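Long-range contacts in BIS(5'-nucleosyl)-tetraphosphatase (Diadenosine tetraphosphatase), putative (Plasmodium falciparum, PDB 5CFJ), which probably hydrolyses diadenosine tetraphosphate asymmetrically, to ATP and AMP, as a member of the Nudix hydrolase family: residues N28-F34 with I122-E126; P47-E52 with R63-T69; L79-K83 with E142-L147. The contacts are given in a common frame with arbitrary orientation. Where two conformers were deposited one is given. Residue numbers count along the deposited sequence, not the author numbering.

Contact 1. Residues N28-F34 with I122-E126; sequences NKFEFLF and IGSHE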
loop_
_atom_site.group_PDB
_atom_site.type_symbol
_atom_site.label_atom_id
_atom_site.label_comp_id
_atom_site.label_asym_id
_atom_site.label_seq_id
_atom_site.Cartn_x
_atom_site.Cartn_y
_atom_site.Cartn_z
ATOM N N ASN A 28 -3.533 11.118 12.811
ATOM C CA ASN A 28 -2.904 11.381 11.535
ATOM C C ASN A 28 -1.498 11.017 11.964
ATOM O O ASN A 28 -0.471 11.518 11.484
ATOM C CB ASN A 28 -3.222 12.815 11.024
ATOM C CG ASN A 28 -2.329 13.958 11.519
ATOM O OD1 ASN A 28 -1.663 13.911 12.529
ATOM N ND2 ASN A 28 -2.550 15.117 10.861
ATOM N N LYS A 29 -1.535 10.066 12.911
ATOM C CA LYS A 29 -0.412 9.581 13.722
ATOM C C LYS A 29 0.293 8.406 13.061
ATOM O O LYS A 29 1.189 7.799 13.652
ATOM C CB LYS A 29 -0.904 9.148 15.117
ATOM C CG LYS A 29 -1.757 10.180 15.824
ATOM N N PHE A 30 -0.110 8.081 11.843
ATOM C CA PHE A 30 0.457 6.927 11.167
ATOM C C PHE A 30 1.087 7.332 9.859
ATOM O O PHE A 30 0.760 8.369 9.296
ATOM C CB PHE A 30 -0.617 5.871 10.934
ATOM C CG PHE A 30 -1.175 5.319 12.196
ATOM C CD1 PHE A 30 -0.610 4.208 12.785
ATOM C CD2 PHE A 30 -2.232 5.947 12.828
ATOM C CE1 PHE A 30 -1.117 3.714 13.978
ATOM C CE2 PHE A 30 -2.738 5.461 14.014
ATOM C CZ PHE A 30 -2.176 4.346 14.589
ATOM N N GLU A 31 2.005 6.505 9.387
ATOM C CA GLU A 31 2.581 6.658 8.065
ATOM C C GLU A 31 2.340 5.378 7.286
ATOM O O GLU A 31 2.203 4.312 7.876
ATOM C CB GLU A 31 4.085 6.947 8.139
ATOM C CG GLU A 31 4.428 8.290 8.732
ATOM C CD GLU A 31 5.899 8.424 9.102
ATOM O OE1 GLU A 31 6.549 7.410 9.455
ATOM O OE2 GLU A 31 6.412 9.561 9.056
ATOM N N PHE A 32 2.346 5.489 5.965
ATOM C CA PHE A 32 2.038 4.395 5.071
ATOM C C PHE A 32 3.160 4.246 4.063
ATOM O O PHE A 32 3.640 5.245 3.514
ATOM C CB PHE A 32 0.714 4.652 4.349
ATOM C CG PHE A 32 -0.453 4.818 5.276
ATOM C CD1 PHE A 32 -0.779 6.066 5.795
ATOM C CD2 PHE A 32 -1.217 3.720 5.642
ATOM C CE1 PHE A 32 -1.844 6.210 6.667
ATOM C CE2 PHE A 32 -2.290 3.858 6.496
ATOM C CZ PHE A 32 -2.607 5.104 7.008
ATOM N N LEU A 33 3.559 3.010 3.785
ATOM C CA LEU A 33 4.671 2.785 2.869
ATOM C C LEU A 33 4.219 2.898 1.423
ATOM O O LEU A 33 3.423 2.092 0.948
ATOM C CB LEU A 33 5.309 1.418 3.117
ATOM C CG LEU A 33 6.482 1.049 2.206
ATOM C CD1 LEU A 33 7.620 2.054 2.365
ATOM C CD2 LEU A 33 6.973 -0.369 2.503
ATOM N N PHE A 34 4.748 3.898 0.727
ATOM C CA PHE A 34 4.446 4.112 -0.682
ATOM C C PHE A 34 5.697 3.924 -1.525
ATOM O O PHE A 34 6.793 4.307 -1.123
ATOM C CB PHE A 34 3.819 5.496 -0.903
ATOM C CG PHE A 34 2.332 5.497 -0.748
ATOM C CD1 PHE A 34 1.523 5.755 -1.836
ATOM C CD2 PHE A 34 1.735 5.191 0.470
ATOM C CE1 PHE A 34 0.152 5.725 -1.723
ATOM C CE2 PHE A 34 0.363 5.165 0.588
ATOM C CZ PHE A 34 -0.434 5.427 -0.511
ATOM N N ILE A 122 4.693 7.870 4.090
ATOM C CA ILE A 122 3.971 9.142 4.024
ATOM C C ILE A 122 2.739 9.174 4.925
ATOM O O ILE A 122 2.069 8.165 5.155
ATOM C CB ILE A 122 3.550 9.479 2.567
ATOM C CG1 ILE A 122 2.523 8.477 2.030
ATOM C CG2 ILE A 122 4.787 9.568 1.666
ATOM C CD1 ILE A 122 1.892 8.909 0.719
ATOM N N GLY A 123 2.454 10.353 5.455
ATOM C CA GLY A 123 1.226 10.549 6.190
ATOM C C GLY A 123 0.088 10.837 5.232
ATOM O O GLY A 123 0.304 11.237 4.075
ATOM N N SER A 124 -1.133 10.643 5.711
ATOM C CA SER A 124 -2.310 10.922 4.904
ATOM C C SER A 124 -2.311 12.364 4.377
ATOM O O SER A 124 -2.761 12.618 3.262
ATOM C CB SER A 124 -3.575 10.652 5.716
ATOM O OG SER A 124 -3.617 11.460 6.880
ATOM N N HIS A 125 -1.789 13.299 5.166
ATOM C CA HIS A 125 -1.769 14.707 4.763
ATOM C C HIS A 125 -0.840 14.998 3.592
ATOM O O HIS A 125 -0.886 16.085 3.022
ATOM C CB HIS A 125 -1.377 15.600 5.943
ATOM C CG HIS A 125 -2.441 15.720 6.990
ATOM N ND1 HIS A 125 -2.686 16.894 7.668
ATOM C CD2 HIS A 125 -3.320 14.812 7.480
ATOM C CE1 HIS A 125 -3.675 16.707 8.525
ATOM N NE2 HIS A 125 -4.075 15.451 8.432
ATOM N N GLU A 126 0.004 14.037 3.240
ATOM C CA GLU A 126 0.947 14.206 2.148
ATOM C C GLU A 126 0.388 13.724 0.817
ATOM O O GLU A 126 1.090 13.748 -0.196
ATOM C CB GLU A 126 2.243 13.457 2.459
ATOM C CG GLU A 126 2.827 13.790 3.810
ATOM C CD GLU A 126 4.247 13.297 3.959
ATOM O OE1 GLU A 126 5.153 13.875 3.321
ATOM O OE2 GLU A 126 4.458 12.327 4.711
HETATM O O HOH W 1 5.681 11.443 6.980
#

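Contact 2. Residues P47-E52 with R63-T69; sequences PKGLHE and RETLEET. With SO4 (sulfate ion), chain B.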
loop_
_atom_site.group_PDB
_atom_site.type_symbol
_atom_site.label_atom_id
_atom_site.label_comp_id
_atom_site.label_asym_id
_atom_site.label_seq_id
_atom_site.Cartn_x
_atom_site.Cartn_y
_atom_site.Cartn_z
ATOM N N PRO A 47 2.509 -1.348 -1.846
ATOM C CA PRO A 47 2.853 -2.607 -2.515
ATOM C C PRO A 47 1.589 -3.350 -2.963
ATOM O O PRO A 47 0.650 -3.466 -2.183
ATOM C CB PRO A 47 3.599 -3.389 -1.430
ATOM C CG PRO A 47 3.948 -2.374 -0.373
ATOM C CD PRO A 47 2.871 -1.362 -0.420
ATOM N N LYS A 48 1.574 -3.839 -4.198
ATOM C CA LYS A 48 0.416 -4.526 -4.755
ATOM C C LYS A 48 0.777 -5.231 -6.052
ATOM O O LYS A 48 1.798 -4.918 -6.671
ATOM C CB LYS A 48 -0.724 -3.548 -5.026
ATOM C CG LYS A 48 -0.407 -2.535 -6.106
ATOM C CD LYS A 48 -1.653 -1.778 -6.504
ATOM C CE LYS A 48 -1.316 -0.557 -7.343
ATOM N NZ LYS A 48 -0.551 -0.908 -8.570
ATOM N N GLY A 49 -0.081 -6.148 -6.481
ATOM C CA GLY A 49 0.069 -6.749 -7.793
ATOM C C GLY A 49 -1.017 -7.748 -8.121
ATOM O O GLY A 49 -2.002 -7.882 -7.393
ATOM N N LEU A 50 -0.831 -8.457 -9.227
ATOM C CA LEU A 50 -1.829 -9.392 -9.720
ATOM C C LEU A 50 -1.754 -10.763 -9.053
ATOM O O LEU A 50 -0.701 -11.187 -8.570
ATOM C CB LEU A 50 -1.681 -9.563 -11.230
ATOM C CG LEU A 50 -1.625 -8.284 -12.063
ATOM C CD1 LEU A 50 -1.527 -8.629 -13.535
ATOM C CD2 LEU A 50 -2.831 -7.404 -11.800
ATOM N N HIS A 51 -2.890 -11.451 -9.041
ATOM C CA HIS A 51 -2.975 -12.834 -8.597
ATOM C C HIS A 51 -1.947 -13.720 -9.276
ATOM O O HIS A 51 -1.714 -13.571 -10.477
ATOM C CB HIS A 51 -4.335 -13.423 -8.961
ATOM C CG HIS A 51 -5.432 -13.220 -7.953
ATOM N ND1 HIS A 51 -5.226 -13.189 -6.593
ATOM C CD2 HIS A 51 -6.771 -13.100 -8.139
ATOM C CE1 HIS A 51 -6.394 -13.043 -5.979
ATOM N NE2 HIS A 51 -7.340 -12.982 -6.893
ATOM N N GLU A 52 -1.385 -14.669 -8.529
ATOM C CA GLU A 52 -0.833 -15.895 -9.109
ATOM C C GLU A 52 -1.727 -17.068 -8.649
ATOM O O GLU A 52 -2.607 -16.874 -7.815
ATOM C CB GLU A 52 0.636 -16.073 -8.716
ATOM C CG GLU A 52 1.536 -15.035 -9.390
ATOM C CD GLU A 52 2.986 -15.093 -8.959
ATOM O OE1 GLU A 52 3.358 -15.955 -8.134
ATOM O OE2 GLU A 52 3.764 -14.251 -9.454
ATOM N N ARG A 63 2.408 -11.830 -0.900
ATOM C CA ARG A 63 3.497 -12.151 -1.813
ATOM C C ARG A 63 4.028 -10.921 -2.541
ATOM O O ARG A 63 5.234 -10.727 -2.628
ATOM C CB ARG A 63 3.064 -13.190 -2.834
ATOM C CG ARG A 63 4.189 -13.545 -3.815
ATOM C CD ARG A 63 3.753 -14.529 -4.907
ATOM N NE ARG A 63 2.455 -14.157 -5.466
ATOM C CZ ARG A 63 2.260 -13.146 -6.307
ATOM N NH1 ARG A 63 3.283 -12.394 -6.708
ATOM N NH2 ARG A 63 1.034 -12.872 -6.728
ATOM N N GLU A 64 3.131 -10.096 -3.071
ATOM C CA GLU A 64 3.566 -8.903 -3.788
ATOM C C GLU A 64 4.316 -7.946 -2.867
ATOM O O GLU A 64 5.304 -7.336 -3.266
ATOM C CB GLU A 64 2.373 -8.203 -4.437
ATOM C CG GLU A 64 1.784 -8.994 -5.591
ATOM C CD GLU A 64 2.632 -8.914 -6.840
ATOM O OE1 GLU A 64 3.376 -7.924 -6.977
ATOM O OE2 GLU A 64 2.543 -9.828 -7.686
ATOM N N THR A 65 3.865 -7.841 -1.622
ATOM C CA THR A 65 4.559 -6.995 -0.661
ATOM C C THR A 65 5.969 -7.523 -0.410
ATOM O O THR A 65 6.939 -6.757 -0.408
ATOM C CB THR A 65 3.753 -6.902 0.634
ATOM O OG1 THR A 65 2.523 -6.235 0.330
ATOM C CG2 THR A 65 4.499 -6.113 1.708
ATOM N N LEU A 66 6.094 -8.839 -0.251
ATOM C CA LEU A 66 7.408 -9.442 -0.073
ATOM C C LEU A 66 8.311 -9.199 -1.293
ATOM O O LEU A 66 9.476 -8.837 -1.153
ATOM C CB LEU A 66 7.257 -10.935 0.200
ATOM C CG LEU A 66 8.538 -11.755 0.322
ATOM C CD1 LEU A 66 9.442 -11.222 1.425
ATOM C CD2 LEU A 66 8.173 -13.202 0.586
ATOM N N GLU A 67 7.772 -9.396 -2.491
ATOM C CA GLU A 67 8.535 -9.184 -3.714
ATOM C C GLU A 67 8.998 -7.743 -3.854
ATOM O O GLU A 67 10.118 -7.482 -4.292
ATOM C CB GLU A 67 7.708 -9.564 -4.939
ATOM C CG GLU A 67 7.468 -11.052 -5.062
ATOM C CD GLU A 67 6.767 -11.449 -6.343
ATOM O OE1 GLU A 67 6.862 -10.697 -7.336
ATOM O OE2 GLU A 67 6.133 -12.527 -6.356
ATOM N N GLU A 68 8.135 -6.803 -3.487
ATOM C CA GLU A 68 8.388 -5.396 -3.780
ATOM C C GLU A 68 9.123 -4.651 -2.671
ATOM O O GLU A 68 9.642 -3.559 -2.907
ATOM C CB GLU A 68 7.070 -4.692 -4.113
ATOM C CG GLU A 68 6.497 -5.194 -5.417
ATOM C CD GLU A 68 5.141 -4.626 -5.760
ATOM O OE1 GLU A 68 4.560 -3.837 -4.982
ATOM O OE2 GLU A 68 4.646 -4.968 -6.851
ATOM N N THR A 69 9.180 -5.224 -1.471
ATOM C CA THR A 69 9.803 -4.538 -0.339
ATOM C C THR A 69 10.757 -5.409 0.473
ATOM O O THR A 69 11.457 -4.909 1.347
ATOM C CB THR A 69 8.751 -4.006 0.661
ATOM O OG1 THR A 69 8.146 -5.105 1.352
ATOM C CG2 THR A 69 7.686 -3.165 -0.007
HETATM S S SO4 B . -2.258 1.451 -10.711
HETATM O O1 SO4 B . -0.912 1.330 -10.160
HETATM O O2 SO4 B . -3.143 0.421 -10.182
HETATM O O3 SO4 B . -2.787 2.772 -10.383
HETATM O O4 SO4 B . -2.185 1.331 -12.166
HETATM O O HOH W 2 1.749 -7.883 -10.477
HETATM O O HOH W 3 1.712 -11.176 -10.089
HETATM O O HOH W 4 6.104 -14.126 -8.473
#

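Contact 3. Residues L79-K83 with E142-L147; sequences LNYQK and EAEEFL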
loop_
_atom_site.group_PDB
_atom_site.type_symbol
_atom_site.label_atom_id
_atom_site.label_comp_id
_atom_site.label_asym_id
_atom_site.label_seq_id
_atom_site.Cartn_x
_atom_site.Cartn_y
_atom_site.Cartn_z
ATOM N N LEU A 79 -4.424 -6.297 10.058
ATOM C CA LEU A 79 -5.533 -5.712 10.798
ATOM C C LEU A 79 -6.850 -5.942 10.082
ATOM O O LEU A 79 -6.891 -6.277 8.897
ATOM C CB LEU A 79 -5.310 -4.214 11.011
ATOM C CG LEU A 79 -3.998 -3.889 11.732
ATOM C CD1 LEU A 79 -3.822 -2.385 11.860
ATOM C CD2 LEU A 79 -3.929 -4.559 13.103
ATOM N N ASN A 80 -7.939 -5.741 10.807
ATOM C CA ASN A 80 -9.263 -6.023 10.282
ATOM C C ASN A 80 -9.833 -4.876 9.444
ATOM O O ASN A 80 -10.927 -4.376 9.705
ATOM C CB ASN A 80 -10.203 -6.344 11.432
ATOM C CG ASN A 80 -11.530 -6.824 10.953
ATOM O OD1 ASN A 80 -11.602 -7.544 9.952
ATOM N ND2 ASN A 80 -12.599 -6.409 11.627
ATOM N N TYR A 81 -9.089 -4.459 8.429
ATOM C CA TYR A 81 -9.530 -3.400 7.538
ATOM C C TYR A 81 -9.108 -3.737 6.122
ATOM O O TYR A 81 -7.951 -4.063 5.874
ATOM C CB TYR A 81 -8.950 -2.038 7.952
ATOM C CG TYR A 81 -9.344 -0.919 7.020
ATOM C CD1 TYR A 81 -8.621 -0.668 5.859
ATOM C CD2 TYR A 81 -10.444 -0.126 7.283
ATOM C CE1 TYR A 81 -8.987 0.341 4.979
ATOM C CE2 TYR A 81 -10.820 0.887 6.409
ATOM C CZ TYR A 81 -10.082 1.115 5.262
ATOM O OH TYR A 81 -10.441 2.114 4.393
ATOM N N GLN A 82 -10.044 -3.645 5.190
ATOM C CA GLN A 82 -9.725 -3.769 3.773
ATOM C C GLN A 82 -10.618 -2.845 2.977
ATOM O O GLN A 82 -11.723 -2.498 3.410
ATOM C CB GLN A 82 -9.894 -5.201 3.285
ATOM C CG GLN A 82 -11.332 -5.678 3.335
ATOM C CD GLN A 82 -11.523 -7.041 2.701
ATOM O OE1 GLN A 82 -12.145 -7.166 1.644
ATOM N NE2 GLN A 82 -11.004 -8.075 3.354
ATOM N N LYS A 83 -10.143 -2.440 1.810
ATOM C CA LYS A 83 -10.982 -1.652 0.922
ATOM C C LYS A 83 -10.633 -1.954 -0.514
ATOM O O LYS A 83 -9.458 -2.068 -0.872
ATOM C CB LYS A 83 -10.845 -0.149 1.189
ATOM C CG LYS A 83 -11.893 0.688 0.427
ATOM C CD LYS A 83 -11.844 2.176 0.729
ATOM C CE LYS A 83 -12.979 2.885 -0.000
ATOM N NZ LYS A 83 -13.010 4.356 0.244
ATOM N N GLU A 142 -9.353 7.056 5.680
ATOM C CA GLU A 142 -10.263 6.083 6.268
ATOM C C GLU A 142 -9.515 5.022 7.092
ATOM O O GLU A 142 -9.986 4.608 8.165
ATOM C CB GLU A 142 -11.126 5.465 5.164
ATOM C CG GLU A 142 -11.993 6.543 4.490
ATOM C CD GLU A 142 -12.830 6.059 3.313
ATOM O OE1 GLU A 142 -12.833 4.848 3.019
ATOM O OE2 GLU A 142 -13.493 6.907 2.671
ATOM N N ALA A 143 -8.329 4.628 6.633
ATOM C CA ALA A 143 -7.506 3.709 7.403
ATOM C C ALA A 143 -7.099 4.348 8.723
ATOM O O ALA A 143 -7.108 3.692 9.766
ATOM C CB ALA A 143 -6.278 3.282 6.605
ATOM N N GLU A 144 -6.749 5.630 8.689
ATOM C CA GLU A 144 -6.396 6.296 9.944
ATOM C C GLU A 144 -7.588 6.370 10.893
ATOM O O GLU A 144 -7.432 6.219 12.113
ATOM C CB GLU A 144 -5.830 7.684 9.672
ATOM C CG GLU A 144 -4.436 7.620 9.085
ATOM C CD GLU A 144 -3.689 8.921 9.211
ATOM O OE1 GLU A 144 -4.282 9.981 8.934
ATOM O OE2 GLU A 144 -2.505 8.885 9.601
ATOM N N GLU A 145 -8.777 6.575 10.334
ATOM C CA GLU A 145 -10.002 6.520 11.130
ATOM C C GLU A 145 -10.167 5.152 11.805
ATOM O O GLU A 145 -10.487 5.070 12.996
ATOM C CB GLU A 145 -11.206 6.836 10.246
ATOM C CG GLU A 145 -12.483 7.151 10.980
ATOM C CD GLU A 145 -13.392 8.041 10.157
ATOM O OE1 GLU A 145 -12.941 8.521 9.095
ATOM O OE2 GLU A 145 -14.550 8.266 10.569
ATOM N N PHE A 146 -9.943 4.078 11.050
ATOM C CA PHE A 146 -10.009 2.740 11.632
ATOM C C PHE A 146 -8.979 2.567 12.750
ATOM O O PHE A 146 -9.292 2.031 13.824
ATOM C CB PHE A 146 -9.808 1.670 10.557
ATOM C CG PHE A 146 -9.596 0.288 11.115
ATOM C CD1 PHE A 146 -10.673 -0.523 11.443
ATOM C CD2 PHE A 146 -8.317 -0.202 11.322
ATOM C CE1 PHE A 146 -10.477 -1.790 11.965
ATOM C CE2 PHE A 146 -8.114 -1.461 11.851
ATOM C CZ PHE A 146 -9.193 -2.259 12.167
ATOM N N LEU A 147 -7.753 3.020 12.499
ATOM C CA LEU A 147 -6.657 2.835 13.449
ATOM C C LEU A 147 -6.876 3.565 14.767
ATOM O O LEU A 147 -6.268 3.225 15.780
ATOM C CB LEU A 147 -5.343 3.285 12.818
ATOM C CG LEU A 147 -4.792 2.372 11.722
ATOM C CD1 LEU A 147 -3.799 3.123 10.847
ATOM C CD2 LEU A 147 -4.138 1.135 12.335
HETATM O O HOH W 5 -12.968 2.802 4.272
#

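Contact 1. Residues N28-F34 with I122-E126
Backbone hydrogen bonds define this antiparallel meeting of strand 30-37 with the last residue of strand 116-122. F32 and I122 form a hydrogen-bonded pair: F32 N donates to I122 O at 2.8 Å, and I122 N donates to F32 O at 2.9 Å. I122 O also receives a CA-H...O contact from E31 CA at 3.3 Å, which is common beside such a pair. Beyond G123 the chain folds into a 3-10 turn; E126 N bonds to G123 O at 2.9 Å, while the long E126 side chain reaches back so that its OE2 accepts from G123 N, also at 2.9 Å.

The apolar part is built by I122. It shares one face of the sheet with F32, and its branched side chain covers the neighbouring F34: CD1 of I122 sits over the F34 ring, 3.8 Å from the centroid and 16° off the normal, a CH-pi contact between two bulky, water-shunning groups.

At the solvent side the polar ends meet through water 1, 2.9 Å from E31 OE2 and 2.7 Å from E126 OE2. Partly exposed on the sheet, E31 also makes a salt bridge through OE1 to R15.

Helix 134-147 covers the F32 face, where its L140 and E144 touch the F32 ring and E144 bonds to S124; on its other edge strand 30-37 pairs with strand 6-16 through backbone bonds of E31 and L33.

Contact 2. Residues P47-E52 with R63-T69
Acceptor faces acceptor here: K48 O lies 2.9 Å from E68 OE2 and 3.4 Å from E64 OE1, with no hydrogen bond to ease them. R63-T69 and G49-E52 lie in the Nudix box, the loop-helix-loop signature of the family, whose glutamates generally bind divalent metal ions. This cluster of oxygens is consistent with such a cation site, although no metal accompanies them here.

Strand 48-50 and the helix run at 119° to each other, their axes 7.3 Å apart. G49 can pass this close because it has no side chain: a CB would come within 2.2 Å of E64 CD. Compact P47 packs its CB 3.5 Å from T65 OG1, which hydrogen-bonds to A61 O, and its CG 3.8 Å from T69 CG2. The other oxygen of E68, OE1, accepts from K48 N at 3.1 Å.

R63 suits its place because its guanidinium can serve several partners. NH2 donates to L50 O at 3.0 Å, NH1 makes salt bridges to E64 OE2 (2.8 Å) and E67 OE2 (2.9 Å), and NE has its main partner in E55. E52 adds charge attraction alone, its OE1 over the guanidinium face. K48 NZ hydrogen-bonds a sulfate, probably from the crystallisation liquor and also held by H43, Y87 and K94, at 2.8 Å from O1.

Contact 3. Residues L79-K83 with E142-L147
Two aromatic side chains, Y81 and F146, pack side by side with oblique rings between strand 81-83 and helix 142-147, which run nearly antiparallel (163°) with axes 9.7 Å apart at closest. F146 is the bump from the helix. It fills the hollow left where the chain turns its corner at N80, the centre of an inverse gamma turn, and L79 CB, N80 O and Y81 CB line that hollow at 4.0 Å from CE2, 3.5 Å from CE1 and 3.9 Å from the centroid of the F146 ring. The last of these is a CH-pi contact almost on the ring normal.

Y81 is the answering bump. Its flat ring lies along the helix, with A143 CA over one face and its CD2 3.8 Å from F146 CB; alanine is small enough to leave this groove open. Farther toward the C terminus of the helix, L79 CD1 reaches L147 CD2 at 3.6 Å, so the two leucines close the apolar end of the seam.

The other end is polar. K83, fully extended, brings NZ to E142 OE1 in a 2.8 Å salt bridge, and water 5 bonds to both E142 OE1 and Y81 OH. A C-terminal helix packed on the mixed sheet in this way belongs to the alpha-beta-alpha sandwich of the Nudix fold.

In the fold
After strand 6-16, residues N28-F34, running into strand 30-37, open contact 1, and the chain leads on into strand 44-50. There contact 2 opens and soon closes, only ten residues lying between its segments, so it forms a small loop wholly within the larger one of contact 1. Strand 76-89 then opens contact 3; the chain returns at I122-E126 to close contact 1, and helix 134-147 closes contact 3 last, so contacts 1 and 3 cross. Those two touch directly, through S124 with E144 and F30 with L147, joining the sheet to the C-terminal helix. Contact 2 fixes helix 57-69 on the opposite side of the chain's centre, meeting contact 1 where L33 packs against P47 and T69.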